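PDB 5T99: glycoside Hydrolase from Bacteroides uniformis, which probably hydrolyses galactose-containing oligosaccharides derived from agarose, as a family 2 glycoside hydrolase that holds the inhibitor galacto-isofagomine in its active site. Local coordinates for residues 293-298 and 487-492; 343-348 and 363-368; 407-412 and 443-448; 419-424 and 460-465. All coordinates share one frame; numbering follows the deposited sequence.

Overall arrangement
All four contacts belong to the barrel region of this family 2 enzyme, but to different layers of it. Contacts 2 and 3 lie in the buried sheet: each joins parallel strands of a beta-alpha-beta unit, and they meet where V367 pairs with S408 and I410 across strands 366-370 and 409-416. Contact 1 is a surface contact beside contact 3, to which it is joined through Y491 and T448 and by F295 on P446. Contact 4, partly buried, ties two loops, its centre about 26 Å from that of contact 2. Backbone ladders, joined in contact 3 by a buried arginine, dominate the interior; proline packing, an asparagine bond and bridging waters serve the periphery.

Contact 1 (293-298 and 487-492); sequences ICFTKD and DLPLYG
The P489 ring lies against the backbone where strand 293-296 runs out, its CB 3.6 Å from T296 O. Its CG reaches the rim of the F295 ring, 4.1 Å from CD1 and near the ring plane, so the phenyl offers an edge. F295 gets there with CG between its own N and carbonyl carbon (chi1 71°). Alongside, K297 CB rests 3.8 Å from D487 O. The polar link is indirect: one water donates to K297 O at 2.7 Å and accepts from L490 N at 2.9 Å, joining the two backbones just past the proline.

What sets these groups is the turn at 296-298. T296 OG1 accepts from D298 N (3.0 Å), an ST turn, and K297 NZ folds back to D298 OD1 in a weak salt bridge of 3.3 Å. R546 holds the same corner, binding both D298 OD1 and K297 O.

Three of the touching residues are exposed, but P489 is buried. The contact joins the antiparallel hairpin of strands 293-296 and 299-302 to strand 490-495 of the TIM barrel. Strand 468-472 pairs with 490-495 and sets I468 against both F295 and P489, while helix 456-459 offers F458 to L488 and L490.

Contact 2 (343-348 and 363-368); sequences NAIRTS and MGLVVL
A344 lies beside V366, and I345 beside V367, in two neighbouring parallel strands of the TIM barrel, joined through helix 354-363 as a beta-alpha-beta unit. G364 ends that helix in a Schellman motif, its positive phi turning the chain toward strand 366-370.

The backbone bonds alternate as a parallel ladder requires. V366 N gives to N343 O (3.1 Å), I345 N to V366 O (2.9 Å), L368 N to I345 O and T347 N to L368 O; the last is nearly straight, 173° at the hydrogen. Between the rungs, A344 CA and V367 CA turn their hydrogens to V366 O and I345 O.

Apolar packing divides by face. A344 CB meets V366 CG2 at 3.7 Å on the face shared with R346 and L368. Toward helix 327-339, I345 and L365 cross obliquely, CG1 to CD1 at 4.0 Å, and L334 of that helix touches both. L365 CD2 rests 3.6 Å from N343 C. With an alanine at this place, a gap would probably open beside I345 and L334, and N343 C would lose its cover.

The polar ends find partners beyond the two strands: R346 reaches toward the ligand pocket, salt-bridging E370 and E494 and bonding N416; E494 and N416 both line that pocket. T347 OG1 is bonded to E370 N and N350 O. The T347 and V367 side chains cross at about a right angle, T347 CG2 3.7 Å from V367 CG1.

Contact 3 (407-412 and 443-448); sequences PSVIMW and PTRPST. With EDO (1,2-ethanediol), chain J.
The V409 carbonyl oxygen receives R445 NE at 2.7 Å and, more weakly, R291 NH1. NE sits well above the carbonyl plane, 51° out of it, while the oxygen lies in the guanidinium plane at its edge. R445, extended from CG to NE, runs obliquely past the W412 indole, its CB 3.6 Å from W412 NE1, the two flat groups turned 63° apart. V409 CG1 covers one indole face near the rim. D442 joins the pair: its OD2 takes both W412 NE1 and R445 NH1. R445 NH2 bonds H406 O and, weakly, O1 of a 1,2-ethanediol probably from the crystallisation liquor. A leucine in place of the arginine would probably leave D442 without its cationic mate and V409 O with a weaker grip.

Beyond it the strands settle into parallel pairing. W412 N gives to P446 O at 2.9 Å, in the carbonyl plane, and T448 N to W412 O at 2.8 Å; M411 SD rests 3.8 Å from T448 CG2.

The contact joins the beginnings of two strands of a beta-alpha-beta unit, 409-416 and 447-451, linked by helix 427-441. Strand 366-370 flanks the first and 468-472 the second, while F300 packs on I410, M411 and P446.

Contact 4 (419-424 and 460-465); sequences LEQSDK and NNMAQQ
M462 and E420 make the close-packed side of this contact between two barrel loops. The methionine chain leaves with CG anti to its backbone N (chi1 -180°), then bends at its last torsion, bringing CE to 3.3 Å from E420 O and 3.7 Å from E420 CB. M462 SD lies 3.9 Å from Q421 CG, the two side chains crossing at about a right angle. F451 and P457 pack on both M462 and Q421, and A431 of helix 427-441 also meets the methionine, so the thioether is enclosed. The polar ends beside it are held outside the pair: E420 OE2 bonds T376 and K377, while the Q421 amide bonds I418, N452 and Y453. Segment 419-424 follows strand 409-416, which ends at the pocket residue N416 with E417 just beyond; the Q421 side chain is about 10 Å from the bound galacto-isofagomine.

The solvent side is carried by N460, partly exposed yet burying more surface here than any other residue. N460 ND2 gives to Q421 O at 2.9 Å, a bent bond of 135° with the oxygen tilted 21° from the amide plane. K424, itself exposed, lies across the same amide, its CG 3.6 Å from N460 OD1. At the rim a water bridges N460 O (2.7 Å) and K424 O (3.0 Å).

The chemistry implies a joint fixed by an apolar plug and by a direct or water-borne grip on backbone carbonyls. No charge pairing links the two loops, and the E420 carboxylate and the K424 ammonium are both turned away from the partner loop.

Contact 1 (293-298 and 487-492)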
loop_
_atom_site.group_PDB
_atom_site.type_symbol
_atom_site.label_atom_id
_atom_site.label_comp_id
_atom_site.label_asym_id
_atom_site.label_seq_id
_atom_site.Cartn_x
_atom_site.Cartn_y
_atom_site.Cartn_z
ATOM N N ILE A 293 -18.727 1.417 12.330
ATOM C CA ILE A 293 -17.585 1.995 13.023
ATOM C C ILE A 293 -18.058 3.119 13.921
ATOM O O ILE A 293 -19.069 3.758 13.674
ATOM C CB ILE A 293 -16.469 2.487 12.069
ATOM C CG1 ILE A 293 -17.004 3.479 11.028
ATOM C CG2 ILE A 293 -15.781 1.297 11.409
ATOM C CD1 ILE A 293 -15.937 4.383 10.461
ATOM N N CYS A 294 -17.293 3.354 14.965
ATOM C CA CYS A 294 -17.685 4.276 16.010
ATOM C C CYS A 294 -16.418 4.650 16.772
ATOM O O CYS A 294 -15.502 3.844 16.876
ATOM C CB CYS A 294 -18.699 3.583 16.933
ATOM S SG CYS A 294 -19.644 4.715 17.952
ATOM N N PHE A 295 -16.350 5.872 17.282
ATOM C CA PHE A 295 -15.223 6.275 18.111
ATOM C C PHE A 295 -15.714 7.188 19.233
ATOM O O PHE A 295 -16.700 7.918 19.082
ATOM C CB PHE A 295 -14.144 6.966 17.259
ATOM C CG PHE A 295 -14.551 8.322 16.775
ATOM C CD1 PHE A 295 -14.264 9.456 17.524
ATOM C CD2 PHE A 295 -15.287 8.460 15.605
ATOM C CE1 PHE A 295 -14.688 10.712 17.097
ATOM C CE2 PHE A 295 -15.704 9.714 15.171
ATOM C CZ PHE A 295 -15.401 10.838 15.917
ATOM N N THR A 296 -15.022 7.114 20.361
ATOM C CA THR A 296 -15.164 8.075 21.449
ATOM C C THR A 296 -13.777 8.603 21.779
ATOM O O THR A 296 -12.775 8.188 21.176
ATOM C CB THR A 296 -15.760 7.413 22.694
ATOM O OG1 THR A 296 -14.793 6.533 23.293
ATOM C CG2 THR A 296 -17.027 6.622 22.316
ATOM N N LYS A 297 -13.708 9.497 22.754
ATOM C CA LYS A 297 -12.410 9.937 23.283
ATOM C C LYS A 297 -11.551 8.765 23.839
ATOM O O LYS A 297 -10.330 8.892 23.943
ATOM C CB LYS A 297 -12.621 11.023 24.352
ATOM C CG LYS A 297 -13.258 10.521 25.638
ATOM C CD LYS A 297 -13.699 11.655 26.547
ATOM C CE LYS A 297 -14.072 11.127 27.937
ATOM N NZ LYS A 297 -12.928 10.452 28.639
ATOM N N ASP A 298 -12.194 7.642 24.192
ATOM C CA ASP A 298 -11.527 6.487 24.824
ATOM C C ASP A 298 -11.150 5.342 23.906
ATOM O O ASP A 298 -10.516 4.391 24.357
ATOM C CB ASP A 298 -12.381 5.961 25.973
ATOM C CG ASP A 298 -12.480 6.956 27.122
ATOM O OD1 ASP A 298 -11.540 7.770 27.328
ATOM O OD2 ASP A 298 -13.512 6.922 27.821
ATOM N N ASP A 487 -10.410 15.629 26.162
ATOM C CA ASP A 487 -11.517 15.291 25.250
ATOM C C ASP A 487 -11.113 14.911 23.814
ATOM O O ASP A 487 -11.982 14.566 23.003
ATOM C CB ASP A 487 -12.503 16.454 25.227
ATOM C CG ASP A 487 -12.973 16.808 26.615
ATOM O OD1 ASP A 487 -13.680 15.979 27.221
ATOM O OD2 ASP A 487 -12.597 17.886 27.117
ATOM N N LEU A 488 -9.822 14.961 23.491
ATOM C CA LEU A 488 -9.369 14.549 22.159
ATOM C C LEU A 488 -9.222 13.017 22.066
ATOM O O LEU A 488 -8.558 12.418 22.905
ATOM C CB LEU A 488 -8.025 15.183 21.822
ATOM C CG LEU A 488 -7.989 16.699 21.751
ATOM C CD1 LEU A 488 -6.550 17.134 21.534
ATOM C CD2 LEU A 488 -8.906 17.206 20.646
ATOM N N PRO A 489 -9.837 12.388 21.040
ATOM C CA PRO A 489 -9.472 11.003 20.728
ATOM C C PRO A 489 -8.089 10.984 20.077
ATOM O O PRO A 489 -7.790 11.877 19.260
ATOM C CB PRO A 489 -10.556 10.556 19.736
ATOM C CG PRO A 489 -11.629 11.597 19.794
ATOM C CD PRO A 489 -10.939 12.868 20.181
ATOM N N LEU A 490 -7.268 9.985 20.432
ATOM C CA LEU A 490 -5.839 9.973 20.107
ATOM C C LEU A 490 -5.337 8.618 19.622
ATOM O O LEU A 490 -5.855 7.567 20.011
ATOM C CB LEU A 490 -5.007 10.407 21.327
ATOM C CG LEU A 490 -5.149 11.872 21.741
ATOM C CD1 LEU A 490 -4.828 12.062 23.213
ATOM C CD2 LEU A 490 -4.270 12.773 20.899
ATOM N N TYR A 491 -4.323 8.661 18.767
ATOM C CA TYR A 491 -3.560 7.482 18.389
ATOM C C TYR A 491 -2.180 7.925 17.920
ATOM O O TYR A 491 -1.950 9.106 17.696
ATOM C CB TYR A 491 -4.290 6.668 17.295
ATOM C CG TYR A 491 -4.352 7.360 15.966
ATOM C CD1 TYR A 491 -3.500 7.011 14.923
ATOM C CD2 TYR A 491 -5.253 8.386 15.757
ATOM C CE1 TYR A 491 -3.559 7.673 13.704
ATOM C CE2 TYR A 491 -5.310 9.054 14.551
ATOM C CZ TYR A 491 -4.457 8.704 13.531
ATOM O OH TYR A 491 -4.524 9.386 12.340
ATOM N N GLY A 492 -1.264 6.977 17.784
ATOM C CA GLY A 492 0.057 7.258 17.243
ATOM C C GLY A 492 0.008 7.131 15.740
ATOM O O GLY A 492 0.043 6.019 15.204
HETATM O O HOH W 1 -8.448 8.009 22.236
#

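Contact 2 (343-348 and 363-368)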
loop_
_atom_site.group_PDB
_atom_site.type_symbol
_atom_site.label_atom_id
_atom_site.label_comp_id
_atom_site.label_asym_id
_atom_site.label_seq_id
_atom_site.Cartn_x
_atom_site.Cartn_y
_atom_site.Cartn_z
ATOM N N ASN A 343 -3.025 -5.214 11.449
ATOM C CA ASN A 343 -4.454 -5.133 11.134
ATOM C C ASN A 343 -4.868 -3.775 10.547
ATOM O O ASN A 343 -6.057 -3.539 10.315
ATOM C CB ASN A 343 -5.277 -5.423 12.393
ATOM C CG ASN A 343 -5.191 -4.306 13.412
ATOM O OD1 ASN A 343 -4.197 -3.590 13.464
ATOM N ND2 ASN A 343 -6.235 -4.147 14.225
ATOM N N ALA A 344 -3.909 -2.880 10.318
ATOM C CA ALA A 344 -4.228 -1.508 9.919
ATOM C C ALA A 344 -3.132 -0.861 9.083
ATOM O O ALA A 344 -1.958 -1.140 9.275
ATOM C CB ALA A 344 -4.514 -0.673 11.149
ATOM N N ILE A 345 -3.545 -0.004 8.152
ATOM C CA ILE A 345 -2.642 0.649 7.210
ATOM C C ILE A 345 -2.894 2.156 7.252
ATOM O O ILE A 345 -4.040 2.588 7.254
ATOM C CB ILE A 345 -2.866 0.176 5.750
ATOM C CG1 ILE A 345 -2.888 -1.356 5.630
ATOM C CG2 ILE A 345 -1.805 0.770 4.825
ATOM C CD1 ILE A 345 -1.568 -2.053 5.898
ATOM N N ARG A 346 -1.824 2.947 7.272
ATOM C CA ARG A 346 -1.903 4.396 7.033
ATOM C C ARG A 346 -1.307 4.650 5.660
ATOM O O ARG A 346 -0.156 4.285 5.450
ATOM C CB ARG A 346 -1.109 5.141 8.105
ATOM C CG ARG A 346 -1.015 6.653 7.908
ATOM C CD ARG A 346 -0.743 7.396 9.218
ATOM N NE ARG A 346 -0.604 8.840 8.992
ATOM C CZ ARG A 346 0.544 9.531 8.931
ATOM N NH1 ARG A 346 1.744 8.960 9.126
ATOM N NH2 ARG A 346 0.498 10.832 8.674
ATOM N N THR A 347 -2.046 5.283 4.739
ATOM C CA THR A 347 -1.538 5.506 3.363
ATOM C C THR A 347 -0.650 6.760 3.253
ATOM O O THR A 347 -0.952 7.730 2.542
ATOM C CB THR A 347 -2.648 5.493 2.272
ATOM O OG1 THR A 347 -3.411 6.702 2.276
ATOM C CG2 THR A 347 -3.575 4.322 2.463
ATOM N N SER A 348 0.465 6.715 3.970
ATOM C CA SER A 348 1.482 7.762 3.939
ATOM C C SER A 348 1.955 8.048 2.509
ATOM O O SER A 348 2.378 7.100 1.842
ATOM C CB SER A 348 2.679 7.254 4.723
ATOM O OG SER A 348 3.016 5.950 4.265
ATOM N N MET A 363 -8.895 -8.361 2.417
ATOM C CA MET A 363 -8.016 -8.943 3.456
ATOM C C MET A 363 -8.314 -8.468 4.892
ATOM O O MET A 363 -7.597 -8.831 5.831
ATOM C CB MET A 363 -6.548 -8.678 3.086
ATOM C CG MET A 363 -6.101 -9.411 1.819
ATOM S SD MET A 363 -4.535 -8.825 1.137
ATOM C CE MET A 363 -3.421 -9.414 2.401
ATOM N N GLY A 364 -9.354 -7.645 5.058
ATOM C CA GLY A 364 -9.838 -7.264 6.375
ATOM C C GLY A 364 -9.001 -6.260 7.135
ATOM O O GLY A 364 -9.039 -6.234 8.363
ATOM N N LEU A 365 -8.273 -5.416 6.421
ATOM C CA LEU A 365 -7.439 -4.397 7.048
ATOM C C LEU A 365 -8.169 -3.059 7.090
ATOM O O LEU A 365 -8.818 -2.683 6.121
ATOM C CB LEU A 365 -6.148 -4.221 6.251
ATOM C CG LEU A 365 -5.207 -5.425 6.190
ATOM C CD1 LEU A 365 -4.124 -5.160 5.152
ATOM C CD2 LEU A 365 -4.582 -5.724 7.548
ATOM N N VAL A 366 -8.043 -2.329 8.198
ATOM C CA VAL A 366 -8.628 -0.994 8.290
ATOM C C VAL A 366 -7.604 0.011 7.796
ATOM O O VAL A 366 -6.402 -0.187 7.981
ATOM C CB VAL A 366 -9.203 -0.668 9.689
ATOM C CG1 VAL A 366 -10.392 -1.578 9.960
ATOM C CG2 VAL A 366 -8.177 -0.785 10.812
ATOM N N VAL A 367 -8.080 1.070 7.140
ATOM C CA VAL A 367 -7.229 2.012 6.437
ATOM C C VAL A 367 -7.499 3.482 6.803
ATOM O O VAL A 367 -8.649 3.925 6.838
ATOM C CB VAL A 367 -7.369 1.838 4.916
ATOM C CG1 VAL A 367 -6.521 2.863 4.167
ATOM C CG2 VAL A 367 -6.979 0.422 4.501
ATOM N N LEU A 368 -6.410 4.218 7.054
ATOM C CA LEU A 368 -6.409 5.672 7.134
ATOM C C LEU A 368 -5.973 6.195 5.771
ATOM O O LEU A 368 -4.813 6.045 5.384
ATOM C CB LEU A 368 -5.454 6.157 8.217
ATOM C CG LEU A 368 -5.927 6.031 9.667
ATOM C CD1 LEU A 368 -6.351 4.611 9.995
ATOM C CD2 LEU A 368 -4.850 6.508 10.639
#

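Contact 3 (407-412 and 443-448)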
loop_
_atom_site.group_PDB
_atom_site.type_symbol
_atom_site.label_atom_id
_atom_site.label_comp_id
_atom_site.label_asym_id
_atom_site.label_seq_id
_atom_site.Cartn_x
_atom_site.Cartn_y
_atom_site.Cartn_z
ATOM N N PRO A 407 -15.055 -0.656 2.492
ATOM C CA PRO A 407 -15.236 -0.889 3.938
ATOM C C PRO A 407 -13.936 -0.861 4.748
ATOM O O PRO A 407 -13.989 -0.666 5.959
ATOM C CB PRO A 407 -15.850 -2.287 3.989
ATOM C CG PRO A 407 -15.391 -2.938 2.743
ATOM C CD PRO A 407 -15.436 -1.849 1.713
ATOM N N SER A 408 -12.790 -1.059 4.094
ATOM C CA SER A 408 -11.490 -0.965 4.757
ATOM C C SER A 408 -11.216 0.440 5.294
ATOM O O SER A 408 -10.607 0.577 6.329
ATOM C CB SER A 408 -10.350 -1.388 3.815
ATOM O OG SER A 408 -10.280 -0.548 2.674
ATOM N N VAL A 409 -11.671 1.478 4.598
ATOM C CA VAL A 409 -11.329 2.867 4.977
ATOM C C VAL A 409 -12.133 3.283 6.204
ATOM O O VAL A 409 -13.358 3.199 6.197
ATOM C CB VAL A 409 -11.579 3.869 3.825
ATOM C CG1 VAL A 409 -11.265 5.284 4.270
ATOM C CG2 VAL A 409 -10.729 3.495 2.625
ATOM N N ILE A 410 -11.435 3.705 7.253
ATOM C CA ILE A 410 -12.089 4.136 8.489
ATOM C C ILE A 410 -11.837 5.583 8.870
ATOM O O ILE A 410 -12.561 6.099 9.718
ATOM C CB ILE A 410 -11.745 3.222 9.696
ATOM C CG1 ILE A 410 -10.225 3.134 9.942
ATOM C CG2 ILE A 410 -12.334 1.838 9.460
ATOM C CD1 ILE A 410 -9.848 2.544 11.285
ATOM N N MET A 411 -10.830 6.230 8.291
ATOM C CA MET A 411 -10.590 7.646 8.528
ATOM C C MET A 411 -10.129 8.353 7.248
ATOM O O MET A 411 -9.544 7.735 6.368
ATOM C CB MET A 411 -9.524 7.841 9.599
ATOM C CG MET A 411 -9.725 7.084 10.898
ATOM S SD MET A 411 -8.582 7.733 12.138
ATOM C CE MET A 411 -8.565 6.434 13.371
ATOM N N TRP A 412 -10.410 9.649 7.161
ATOM C CA TRP A 412 -9.841 10.528 6.147
ATOM C C TRP A 412 -8.751 11.368 6.810
ATOM O O TRP A 412 -9.050 12.230 7.635
ATOM C CB TRP A 412 -10.913 11.446 5.554
ATOM C CG TRP A 412 -12.107 10.731 5.025
ATOM C CD1 TRP A 412 -13.356 10.728 5.564
ATOM C CD2 TRP A 412 -12.170 9.902 3.864
ATOM N NE1 TRP A 412 -14.194 9.964 4.804
ATOM C CE2 TRP A 412 -13.493 9.441 3.754
ATOM C CE3 TRP A 412 -11.233 9.510 2.897
ATOM C CZ2 TRP A 412 -13.914 8.601 2.714
ATOM C CZ3 TRP A 412 -11.645 8.678 1.862
ATOM C CH2 TRP A 412 -12.975 8.230 1.778
ATOM N N PRO A 443 -19.799 11.919 6.170
ATOM C CA PRO A 443 -19.859 11.924 7.639
ATOM C C PRO A 443 -19.819 10.539 8.292
ATOM O O PRO A 443 -19.806 10.480 9.513
ATOM C CB PRO A 443 -21.189 12.615 7.935
ATOM C CG PRO A 443 -22.023 12.327 6.739
ATOM C CD PRO A 443 -21.086 12.316 5.569
ATOM N N THR A 444 -19.780 9.454 7.507
ATOM C CA THR A 444 -19.732 8.081 8.061
ATOM C C THR A 444 -18.336 7.629 8.503
ATOM O O THR A 444 -18.175 6.489 8.971
ATOM C CB THR A 444 -20.266 7.022 7.063
ATOM O OG1 THR A 444 -19.296 6.783 6.040
ATOM C CG2 THR A 444 -21.586 7.467 6.444
ATOM N N ARG A 445 -17.339 8.497 8.321
ATOM C CA ARG A 445 -15.957 8.214 8.682
ATOM C C ARG A 445 -15.326 9.476 9.245
ATOM O O ARG A 445 -15.516 10.553 8.681
ATOM C CB ARG A 445 -15.169 7.786 7.450
ATOM C CG ARG A 445 -15.565 6.437 6.867
ATOM C CD ARG A 445 -14.691 6.113 5.664
ATOM N NE ARG A 445 -15.086 4.890 4.967
ATOM C CZ ARG A 445 -16.094 4.770 4.103
ATOM N NH1 ARG A 445 -16.877 5.798 3.792
ATOM N NH2 ARG A 445 -16.330 3.582 3.545
ATOM N N PRO A 446 -14.578 9.357 10.356
ATOM C CA PRO A 446 -13.951 10.545 10.944
ATOM C C PRO A 446 -12.772 11.091 10.159
ATOM O O PRO A 446 -12.102 10.341 9.448
ATOM C CB PRO A 446 -13.473 10.047 12.310
ATOM C CG PRO A 446 -13.310 8.584 12.135
ATOM C CD PRO A 446 -14.442 8.189 11.251
ATOM N N SER A 447 -12.542 12.399 10.289
ATOM C CA SER A 447 -11.326 13.032 9.801
ATOM C C SER A 447 -10.212 12.865 10.828
ATOM O O SER A 447 -10.457 12.724 12.024
ATOM C CB SER A 447 -11.565 14.516 9.562
ATOM O OG SER A 447 -11.917 15.185 10.762
ATOM N N THR A 448 -8.979 12.904 10.350
ATOM C CA THR A 448 -7.815 12.844 11.215
ATOM C C THR A 448 -6.658 13.586 10.550
ATOM O O THR A 448 -6.794 14.110 9.435
ATOM C CB THR A 448 -7.449 11.371 11.522
ATOM O OG1 THR A 448 -6.447 11.290 12.549
ATOM C CG2 THR A 448 -6.959 10.667 10.269
HETATM C C1 EDO J . -19.244 1.679 3.424
HETATM O O1 EDO J . -19.402 2.916 2.681
HETATM C C2 EDO J . -19.788 0.459 2.671
HETATM O O2 EDO J . -18.759 -0.501 2.347
#

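Contact 4 (419-424 and 460-465)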
loop_
_atom_site.group_PDB
_atom_site.type_symbol
_atom_site.label_atom_id
_atom_site.label_comp_id
_atom_site.label_asym_id
_atom_site.label_seq_id
_atom_site.Cartn_x
_atom_site.Cartn_y
_atom_site.Cartn_z
ATOM N N LEU A 419 3.255 22.186 7.840
ATOM C CA LEU A 419 3.940 23.332 8.476
ATOM C C LEU A 419 2.985 24.313 9.192
ATOM O O LEU A 419 3.395 25.016 10.129
ATOM C CB LEU A 419 4.823 24.069 7.460
ATOM C CG LEU A 419 6.241 23.500 7.281
ATOM C CD1 LEU A 419 6.274 21.975 7.218
ATOM C CD2 LEU A 419 6.899 24.104 6.047
ATOM N N GLU A 420 1.715 24.305 8.780
ATOM C CA GLU A 420 0.661 25.104 9.409
ATOM C C GLU A 420 0.456 24.784 10.901
ATOM O O GLU A 420 -0.128 25.593 11.619
ATOM C CB GLU A 420 -0.673 24.968 8.637
ATOM C CG GLU A 420 -0.714 25.669 7.272
ATOM C CD GLU A 420 -0.023 24.918 6.121
ATOM O OE1 GLU A 420 0.611 23.848 6.338
ATOM O OE2 GLU A 420 -0.104 25.407 4.970
ATOM N N GLN A 421 0.949 23.639 11.377
ATOM C CA GLN A 421 1.015 23.362 12.817
ATOM C C GLN A 421 1.644 24.505 13.640
ATOM O O GLN A 421 1.206 24.774 14.767
ATOM C CB GLN A 421 1.830 22.094 13.087
ATOM C CG GLN A 421 1.184 20.788 12.673
ATOM C CD GLN A 421 2.181 19.662 12.761
ATOM O OE1 GLN A 421 2.216 18.925 13.748
ATOM N NE2 GLN A 421 3.042 19.562 11.762
ATOM N N SER A 422 2.676 25.150 13.089
ATOM C CA SER A 422 3.326 26.277 13.773
ATOM C C SER A 422 2.810 27.705 13.425
ATOM O O SER A 422 3.272 28.647 14.044
ATOM C CB SER A 422 4.863 26.189 13.640
ATOM O OG SER A 422 5.281 26.396 12.303
ATOM N N ASP A 423 1.895 27.860 12.452
ATOM C CA ASP A 423 1.167 29.146 12.246
ATOM C C ASP A 423 0.150 29.277 13.374
ATOM O O ASP A 423 -0.966 28.752 13.298
ATOM C CB ASP A 423 0.474 29.239 10.863
ATOM C CG ASP A 423 -0.207 30.630 10.589
ATOM O OD1 ASP A 423 -0.334 31.498 11.490
ATOM O OD2 ASP A 423 -0.629 30.860 9.430
ATOM N N LYS A 424 0.555 29.982 14.422
ATOM C CA LYS A 424 -0.242 30.093 15.643
ATOM C C LYS A 424 -1.638 30.711 15.444
ATOM O O LYS A 424 -2.628 30.171 15.943
ATOM C CB LYS A 424 0.557 30.857 16.706
ATOM C CG LYS A 424 -0.064 30.836 18.088
ATOM C CD LYS A 424 0.880 31.434 19.126
ATOM C CE LYS A 424 0.118 31.873 20.378
ATOM N NZ LYS A 424 1.008 32.041 21.566
ATOM N N ASN A 460 -2.507 25.467 19.464
ATOM C CA ASN A 460 -2.935 26.385 18.421
ATOM C C ASN A 460 -4.313 26.049 17.815
ATOM O O ASN A 460 -4.612 26.466 16.691
ATOM C CB ASN A 460 -1.892 26.410 17.299
ATOM C CG ASN A 460 -0.513 26.839 17.770
ATOM O OD1 ASN A 460 -0.340 27.306 18.885
ATOM N ND2 ASN A 460 0.482 26.662 16.908
ATOM N N ASN A 461 -5.140 25.280 18.530
ATOM C CA ASN A 461 -6.521 25.001 18.096
ATOM C C ASN A 461 -6.614 24.231 16.761
ATOM O O ASN A 461 -7.634 24.300 16.108
ATOM C CB ASN A 461 -7.310 26.330 18.035
ATOM C CG ASN A 461 -8.817 26.148 18.046
ATOM O OD1 ASN A 461 -9.378 25.276 18.727
ATOM N ND2 ASN A 461 -9.488 27.002 17.294
ATOM N N MET A 462 -5.560 23.494 16.369
ATOM C CA MET A 462 -5.557 22.716 15.113
ATOM C C MET A 462 -6.068 21.292 15.319
ATOM O O MET A 462 -6.959 20.844 14.607
ATOM C CB MET A 462 -4.167 22.663 14.470
ATOM C CG MET A 462 -4.131 21.867 13.167
ATOM S SD MET A 462 -2.551 21.877 12.287
ATOM C CE MET A 462 -2.649 23.434 11.411
ATOM N N ALA A 463 -5.476 20.584 16.281
ATOM C CA ALA A 463 -5.880 19.213 16.651
ATOM C C ALA A 463 -7.393 19.056 16.916
ATOM O O ALA A 463 -7.970 17.996 16.670
ATOM C CB ALA A 463 -5.087 18.756 17.864
ATOM N N GLN A 464 -8.026 20.134 17.370
ATOM C CA GLN A 464 -9.446 20.143 17.666
ATOM C C GLN A 464 -10.345 20.239 16.419
ATOM O O GLN A 464 -11.550 20.057 16.528
ATOM C CB GLN A 464 -9.766 21.304 18.621
ATOM C CG GLN A 464 -9.154 21.189 20.023
ATOM C CD GLN A 464 -7.668 21.547 20.111
ATOM O OE1 GLN A 464 -7.065 22.054 19.162
ATOM N NE2 GLN A 464 -7.067 21.257 21.261
ATOM N N GLN A 465 -9.774 20.528 15.253
ATOM C CA GLN A 465 -10.547 20.709 14.023
ATOM C C GLN A 465 -10.824 19.414 13.279
ATOM O O GLN A 465 -11.626 19.404 12.368
ATOM C CB GLN A 465 -9.812 21.651 13.073
ATOM C CG GLN A 465 -9.493 23.012 13.648
ATOM C CD GLN A 465 -10.720 23.758 14.141
ATOM O OE1 GLN A 465 -11.792 23.709 13.539
ATOM N NE2 GLN A 465 -10.562 24.447 15.253
HETATM O O HOH W 2 -3.781 27.755 14.497
#